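PDB 3DHN: NAD-dependent epimerase/dehydratase from Bacteroides thetaiotaomicron, which probably binds NAD(P)H in a Rossmann-type domain and may act as an oxidoreductase or epimerase. Local coordinates for residues D59-C62 and E63-G67; E143-L146 and N147-K151; E195-A198 and A199-D203. All coordinates share one frame; numbering follows the deposited sequence.

The three contacts are short helical stretches of about two turns each in one NAD(P)-binding Rossmann-type domain, the first two running into the loop beyond, and they follow one another along the chain. Contact 1 lies on helix 58-65, contact 2 on helix 135-149 and contact 3 on helix 194-206. Their centres are far apart: about 23 Å between contacts 1 and 2, 25 Å between 1 and 3, and 23 Å between 2 and 3. None touches another. The mixed sheet, mostly parallel, separates them: contacts 1 and 2 belong to helices on one face, whereas contact 3 packs with helix 14-25 on the other. Together they sample both helical layers of the three-layered fold.

Contact 1: residues D59-C62 and E63-G67; sequences DEVC and EVCKG
Glu63 N donates to Asp59 O at 3.1 Å, and of the backbone bonds joining residues 59-62 to 63-67 this one alone is of ordinary strength. One residue on, Val64 N meets Glu60 O at 3.3 Å, a weak bond despite its straightness. Cys65 N then gives another weak bond to Val61 O and divides itself, for it is also weakly bonded to Cys62 O. That same oxygen takes a second weak bond, from Lys66 N at 3.4 Å, where the N-H...O angle has fallen to 123°. The longer, more bent bonds are consistent with the turn opening out toward the loop at Lys66.

On the exposed flank a salt bridge spans one turn: Lys66 NZ holds Glu63 OE1 at 3.0 Å, on the syn side of the carboxylate and somewhat out of its plane. The two chains reach each other by different shapes, Glu63 bending at its second torsion (58°) while Lys66 runs extended beyond CG. Lys66 CG also rests on Cys62 O at 3.5 Å. Glu60, by contrast, sends its carboxylate back to Asp54 N.

The packing is light. Val64 CG1 sits between the backbone N and the carbonyl carbon (chi1 71°), which lays it against Val61 O at 3.4 Å. On the buried side Cys65 SG touches Val61 CG1 at 4.3 Å, a loose apolar contact.

Weakening alpha-helical bonds, with one oxygen shared by donors three and four residues ahead, mark the C-terminal turn of an alpha helix, here the helix of the beta-alpha-beta crossover from strand 48-51 to strand 70-73 in a Rossmann fold.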
loop_
_atom_site.group_PDB
_atom_site.type_symbol
_atom_site.label_atom_id
_atom_site.label_comp_id
_atom_site.label_asym_id
_atom_site.label_seq_id
_atom_site.Cartn_x
_atom_site.Cartn_y
_atom_site.Cartn_z
ATOM N N ASP A 59 10.436 -8.626 -16.128
ATOM C CA ASP A 59 10.735 -10.050 -16.007
ATOM C C ASP A 59 11.067 -10.491 -14.592
ATOM O O ASP A 59 10.732 -11.608 -14.199
ATOM C CB ASP A 59 11.875 -10.440 -16.952
ATOM C CG ASP A 59 11.567 -10.115 -18.402
ATOM O OD1 ASP A 59 10.371 -10.117 -18.773
ATOM O OD2 ASP A 59 12.518 -9.870 -19.175
ATOM N N GLU A 60 11.727 -9.628 -13.821
ATOM C CA GLU A 60 12.074 -9.981 -12.447
ATOM C C GLU A 60 10.850 -9.942 -11.528
ATOM O O GLU A 60 10.702 -10.795 -10.650
ATOM C CB GLU A 60 13.189 -9.068 -11.923
ATOM C CG GLU A 60 14.563 -9.410 -12.499
ATOM C CD GLU A 60 15.686 -8.602 -11.877
ATOM O OE1 GLU A 60 15.825 -8.634 -10.633
ATOM O OE2 GLU A 60 16.433 -7.940 -12.630
ATOM N N VAL A 61 9.971 -8.965 -11.732
ATOM C CA VAL A 61 8.757 -8.874 -10.924
ATOM C C VAL A 61 7.854 -10.075 -11.227
ATOM O O VAL A 61 7.271 -10.670 -10.321
ATOM C CB VAL A 61 7.966 -7.584 -11.226
ATOM C CG1 VAL A 61 6.634 -7.604 -10.471
ATOM C CG2 VAL A 61 8.786 -6.362 -10.823
ATOM N N CYS A 62 7.744 -10.428 -12.504
ATOM C CA CYS A 62 6.914 -11.563 -12.917
ATOM C C CYS A 62 7.390 -12.878 -12.301
ATOM O O CYS A 62 6.596 -13.670 -11.789
ATOM C CB CYS A 62 6.929 -11.692 -14.447
ATOM S SG CYS A 62 6.069 -13.148 -15.126
ATOM N N GLU A 63 8.698 -13.094 -12.350
ATOM C CA GLU A 63 9.302 -14.320 -11.846
ATOM C C GLU A 63 9.099 -14.597 -10.359
ATOM O O GLU A 63 8.756 -15.721 -9.982
ATOM C CB GLU A 63 10.800 -14.315 -12.178
ATOM C CG GLU A 63 11.483 -15.685 -12.137
ATOM C CD GLU A 63 10.848 -16.696 -13.081
ATOM O OE1 GLU A 63 10.448 -16.302 -14.199
ATOM O OE2 GLU A 63 10.762 -17.886 -12.709
ATOM N N VAL A 64 9.302 -13.583 -9.517
ATOM C CA VAL A 64 9.156 -13.758 -8.070
ATOM C C VAL A 64 7.712 -13.891 -7.581
ATOM O O VAL A 64 7.472 -14.413 -6.491
ATOM C CB VAL A 64 9.831 -12.600 -7.289
ATOM C CG1 VAL A 64 9.046 -11.306 -7.460
ATOM C CG2 VAL A 64 9.941 -12.966 -5.821
ATOM N N CYS A 65 6.751 -13.434 -8.379
ATOM C CA CYS A 65 5.344 -13.508 -7.987
ATOM C C CYS A 65 4.630 -14.786 -8.433
ATOM O O CYS A 65 3.506 -15.052 -8.003
ATOM C CB CYS A 65 4.585 -12.289 -8.522
ATOM S SG CYS A 65 5.127 -10.706 -7.827
ATOM N N LYS A 66 5.272 -15.574 -9.292
ATOM C CA LYS A 66 4.671 -16.822 -9.767
ATOM C C LYS A 66 4.257 -17.735 -8.615
ATOM O O LYS A 66 5.042 -17.989 -7.700
ATOM C CB LYS A 66 5.648 -17.591 -10.669
ATOM C CG LYS A 66 5.780 -17.068 -12.091
ATOM C CD LYS A 66 6.831 -17.866 -12.864
ATOM C CE LYS A 66 7.046 -17.317 -14.269
ATOM N NZ LYS A 66 8.166 -18.020 -14.963
ATOM N N GLY A 67 3.022 -18.222 -8.666
ATOM C CA GLY A 67 2.534 -19.130 -7.643
ATOM C C GLY A 67 1.837 -18.508 -6.447
ATOM O O GLY A 67 1.117 -19.190 -5.710
#

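Contact 2: residues E143-L146 and N147-K151; sequences EFYL and NFLMK
Phe144 leaves the backbone with CG anti to its N (chi1 179°), which carries the ring alongside the following turn to meet Phe148 and Leu149. Past CB and CG, the ring divides its contacts: CD1 and CE1 lie near Phe148 CB, CE1 at 3.9 Å, while CD2 and CE2 turn to Leu149, CE2 coming within 3.7 Å of its CG. The Phe144 and Phe148 rings are nearly parallel (20°) but slid apart, centroids 5.8 Å from each other, barely overlapping. An alanine here would remove that ring and is likely to open a gap beside Leu149 CG and Phe148 CB and leave Tyr92 of helix 87-101 without this ring partner.

In the backbone, Phe144 O accepts two amides, Phe148 N, four residues on, at 2.9 Å and Leu149 N, five on, at 3.1 Å. Met150 N also reaches five residues back, to Tyr145 O (3.0 Å). The selenomethionine Met150 places CG over one face of the Tyr145 ring, with SE oblique to it, 4.6 Å from its centroid, a Met-aromatic contact. The two i+5 bonds are characteristic of a pi-type turn in helix 135-149, which packs on helix 87-101 and strand 156-161 in the Rossmann fold.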
loop_
_atom_site.group_PDB
_atom_site.type_symbol
_atom_site.label_atom_id
_atom_site.label_comp_id
_atom_site.label_asym_id
_atom_site.label_seq_id
_atom_site.Cartn_x
_atom_site.Cartn_y
_atom_site.Cartn_z
ATOM N N GLU A 143 -1.515 10.379 -9.487
ATOM C CA GLU A 143 -1.727 10.303 -10.927
ATOM C C GLU A 143 -1.758 8.862 -11.421
ATOM O O GLU A 143 -2.469 8.537 -12.374
ATOM C CB GLU A 143 -0.639 11.082 -11.668
ATOM C CG GLU A 143 -1.196 12.026 -12.720
ATOM C CD GLU A 143 -1.756 13.306 -12.118
ATOM O OE1 GLU A 143 -1.007 14.307 -12.039
ATOM O OE2 GLU A 143 -2.939 13.309 -11.712
ATOM N N PHE A 144 -0.985 7.993 -10.783
ATOM C CA PHE A 144 -0.977 6.592 -11.183
ATOM C C PHE A 144 -2.360 5.980 -10.984
ATOM O O PHE A 144 -2.878 5.307 -11.866
ATOM C CB PHE A 144 0.040 5.794 -10.367
ATOM C CG PHE A 144 0.077 4.342 -10.726
ATOM C CD1 PHE A 144 0.522 3.939 -11.985
ATOM C CD2 PHE A 144 -0.373 3.379 -9.832
ATOM C CE1 PHE A 144 0.514 2.597 -12.347
ATOM C CE2 PHE A 144 -0.387 2.030 -10.187
ATOM C CZ PHE A 144 0.055 1.640 -11.447
ATOM N N TYR A 145 -2.950 6.219 -9.816
ATOM C CA TYR A 145 -4.274 5.699 -9.491
ATOM C C TYR A 145 -5.320 6.267 -10.441
ATOM O O TYR A 145 -6.061 5.527 -11.090
ATOM C CB TYR A 145 -4.630 6.058 -8.038
ATOM C CG TYR A 145 -6.113 6.021 -7.697
ATOM C CD1 TYR A 145 -6.834 4.828 -7.756
ATOM C CD2 TYR A 145 -6.795 7.187 -7.334
ATOM C CE1 TYR A 145 -8.201 4.793 -7.470
ATOM C CE2 TYR A 145 -8.167 7.166 -7.041
ATOM C CZ TYR A 145 -8.861 5.963 -7.117
ATOM O OH TYR A 145 -10.210 5.924 -6.857
ATOM N N LEU A 146 -5.356 7.589 -10.528
ATOM C CA LEU A 146 -6.323 8.295 -11.363
ATOM C C LEU A 146 -6.252 8.008 -12.860
ATOM O O LEU A 146 -7.286 7.845 -13.514
ATOM C CB LEU A 146 -6.166 9.801 -11.143
ATOM C CG LEU A 146 -7.222 10.626 -10.402
ATOM C CD1 LEU A 146 -8.049 9.764 -9.458
ATOM C CD2 LEU A 146 -6.513 11.749 -9.658
ATOM N N ASN A 147 -5.042 7.946 -13.407
ATOM C CA ASN A 147 -4.893 7.738 -14.844
ATOM C C ASN A 147 -4.558 6.327 -15.311
ATOM O O ASN A 147 -4.582 6.054 -16.512
ATOM C CB ASN A 147 -3.863 8.727 -15.402
ATOM C CG ASN A 147 -4.239 10.186 -15.132
ATOM O OD1 ASN A 147 -5.395 10.587 -15.301
ATOM N ND2 ASN A 147 -3.258 10.986 -14.725
ATOM N N PHE A 148 -4.243 5.430 -14.380
ATOM C CA PHE A 148 -3.929 4.060 -14.756
ATOM C C PHE A 148 -4.775 3.017 -14.037
ATOM O O PHE A 148 -5.429 2.198 -14.683
ATOM C CB PHE A 148 -2.445 3.755 -14.532
ATOM C CG PHE A 148 -1.531 4.463 -15.492
ATOM C CD1 PHE A 148 -1.029 5.726 -15.192
ATOM C CD2 PHE A 148 -1.189 3.875 -16.707
ATOM C CE1 PHE A 148 -0.194 6.396 -16.088
ATOM C CE2 PHE A 148 -0.353 4.534 -17.615
ATOM C CZ PHE A 148 0.146 5.795 -17.304
ATOM N N LEU A 149 -4.774 3.043 -12.709
ATOM C CA LEU A 149 -5.550 2.065 -11.956
ATOM C C LEU A 149 -7.038 2.121 -12.256
ATOM O O LEU A 149 -7.689 1.085 -12.369
ATOM C CB LEU A 149 -5.328 2.230 -10.448
ATOM C CG LEU A 149 -4.041 1.620 -9.876
ATOM C CD1 LEU A 149 -4.076 1.709 -8.353
ATOM C CD2 LEU A 149 -3.913 0.159 -10.306
HETATM N N MSE A 150 -7.574 3.327 -12.401
HETATM C CA MSE A 150 -8.997 3.491 -12.668
HETATM C C MSE A 150 -9.488 2.861 -13.964
HETATM O O MSE A 150 -10.691 2.734 -14.167
HETATM C CB MSE A 150 -9.379 4.973 -12.640
HETATM C CG MSE A 150 -9.532 5.545 -11.239
HETATM SE SE MSE A 150 -10.867 4.591 -10.184
HETATM C CE MSE A 150 -12.458 5.564 -10.726
ATOM N N LYS A 151 -8.570 2.455 -14.834
ATOM C CA LYS A 151 -8.962 1.841 -16.100
ATOM C C LYS A 151 -8.620 0.358 -16.170
ATOM O O LYS A 151 -8.959 -0.310 -17.141
ATOM C CB LYS A 151 -8.293 2.572 -17.263
ATOM C CG LYS A 151 -8.776 4.002 -17.439
ATOM C CD LYS A 151 -7.937 4.733 -18.472
ATOM C CE LYS A 151 -8.097 6.233 -18.336
ATOM N NZ LYS A 151 -6.820 6.909 -18.675
#

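Contact 3: residues E195-A198 and A199-D203; sequences EDYA and AAMID
Ala199 N bonds to Glu195 O at 3.0 Å, the first of five regular i to i+4 bonds that identify residues 195-203 as a continuous alpha helix of the Rossmann fold, packed against one face of its sheet. Ala200 N follows to Asp196 O and Met201 N to Tyr197 O, the latter with an N-H...O angle of 155°; the fifth joins Asp203 N to Ala199 O at 3.1 Å. Unlike a fraying end, no bond in the series is weak.

The side chains meet along the sheet-facing side. Tyr197 and the selenomethionine Met201 run side by side and point the same way, because in each CG stands anti to the backbone N (chi1 171° in Tyr197). They touch late, at Tyr197 OH and Met201 CE, 4.0 Å apart. The alanines contribute only methyl groups: Ala200 CB lies 3.6 Å from Asp196 O, and Ala198 presents its methyl to Ala19 and Leu20 of helix 14-25.

Beyond this shell, Tyr197 is positioned by Phe160, whose ring stacks on it and whose carbonyl O bonds its hydroxyl. The buried Asp196 carboxylate is satisfied at both oxygens, OD1 by Gly173 N and OD2 by the hydroxyls of Thr172 and Tyr219.

The fourth bond of the series brings Ile202 N to Ala198 O at 3.0 Å, while Ile202 CG1 rests 3.5 Å from the same Ala198 O.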
loop_
_atom_site.group_PDB
_atom_site.type_symbol
_atom_site.label_atom_id
_atom_site.label_comp_id
_atom_site.label_asym_id
_atom_site.label_seq_id
_atom_site.Cartn_x
_atom_site.Cartn_y
_atom_site.Cartn_z
ATOM N N GLU A 195 1.011 1.003 12.351
ATOM C CA GLU A 195 0.582 -0.309 12.816
ATOM C C GLU A 195 -0.903 -0.573 12.518
ATOM O O GLU A 195 -1.266 -1.664 12.067
ATOM C CB GLU A 195 0.854 -0.451 14.317
ATOM C CG GLU A 195 2.338 -0.462 14.706
ATOM C CD GLU A 195 3.024 0.880 14.503
ATOM O OE1 GLU A 195 2.333 1.920 14.546
ATOM O OE2 GLU A 195 4.264 0.897 14.325
ATOM N N ASP A 196 -1.762 0.416 12.757
ATOM C CA ASP A 196 -3.190 0.221 12.475
ATOM C C ASP A 196 -3.469 0.147 10.979
ATOM O O ASP A 196 -4.394 -0.558 10.548
ATOM C CB ASP A 196 -4.051 1.314 13.122
ATOM C CG ASP A 196 -4.506 0.941 14.528
ATOM O OD1 ASP A 196 -4.772 -0.262 14.762
ATOM O OD2 ASP A 196 -4.617 1.841 15.396
ATOM N N TYR A 197 -2.672 0.861 10.184
ATOM C CA TYR A 197 -2.831 0.823 8.732
ATOM C C TYR A 197 -2.487 -0.583 8.227
ATOM O O TYR A 197 -3.142 -1.114 7.323
ATOM C CB TYR A 197 -1.923 1.868 8.062
ATOM C CG TYR A 197 -1.865 1.759 6.554
ATOM C CD1 TYR A 197 -1.011 0.846 5.927
ATOM C CD2 TYR A 197 -2.687 2.554 5.753
ATOM C CE1 TYR A 197 -0.981 0.729 4.531
ATOM C CE2 TYR A 197 -2.668 2.450 4.368
ATOM C CZ TYR A 197 -1.811 1.540 3.758
ATOM O OH TYR A 197 -1.779 1.459 2.379
ATOM N N ALA A 198 -1.463 -1.192 8.813
ATOM C CA ALA A 198 -1.063 -2.535 8.403
ATOM C C ALA A 198 -2.115 -3.565 8.798
ATOM O O ALA A 198 -2.429 -4.477 8.025
ATOM C CB ALA A 198 0.281 -2.901 9.027
ATOM N N ALA A 199 -2.653 -3.427 10.006
ATOM C CA ALA A 199 -3.665 -4.359 10.484
ATOM C C ALA A 199 -4.858 -4.363 9.545
ATOM O O ALA A 199 -5.433 -5.420 9.263
ATOM C CB ALA A 199 -4.113 -3.985 11.889
ATOM N N ALA A 200 -5.231 -3.180 9.061
ATOM C CA ALA A 200 -6.363 -3.053 8.149
ATOM C C ALA A 200 -6.059 -3.688 6.788
ATOM O O ALA A 200 -6.912 -4.367 6.203
ATOM C CB ALA A 200 -6.729 -1.591 7.980
HETATM N N MSE A 201 -4.844 -3.474 6.291
HETATM C CA MSE A 201 -4.429 -4.037 5.008
HETATM C C MSE A 201 -4.483 -5.567 5.027
HETATM O O MSE A 201 -4.944 -6.184 4.070
HETATM C CB MSE A 201 -3.011 -3.576 4.653
HETATM C CG MSE A 201 -2.487 -4.126 3.337
HETATM SE SE MSE A 201 -3.419 -3.452 1.763
HETATM C CE MSE A 201 -2.026 -2.284 1.068
ATOM N N ILE A 202 -3.998 -6.185 6.099
ATOM C CA ILE A 202 -4.042 -7.645 6.169
ATOM C C ILE A 202 -5.481 -8.141 6.361
ATOM O O ILE A 202 -5.817 -9.247 5.951
ATOM C CB ILE A 202 -3.114 -8.197 7.273
ATOM C CG1 ILE A 202 -1.675 -7.746 7.000
ATOM C CG2 ILE A 202 -3.131 -9.742 7.257
ATOM C CD1 ILE A 202 -1.208 -8.018 5.564
ATOM N N ASP A 203 -6.331 -7.319 6.974
ATOM C CA ASP A 203 -7.747 -7.670 7.141
ATOM C C ASP A 203 -8.393 -7.769 5.747
ATOM O O ASP A 203 -9.201 -8.669 5.489
ATOM C CB ASP A 203 -8.490 -6.595 7.938
ATOM C CG ASP A 203 -8.345 -6.762 9.435
ATOM O OD1 ASP A 203 -7.637 -7.698 9.875
ATOM O OD2 ASP A 203 -8.945 -5.953 10.171
#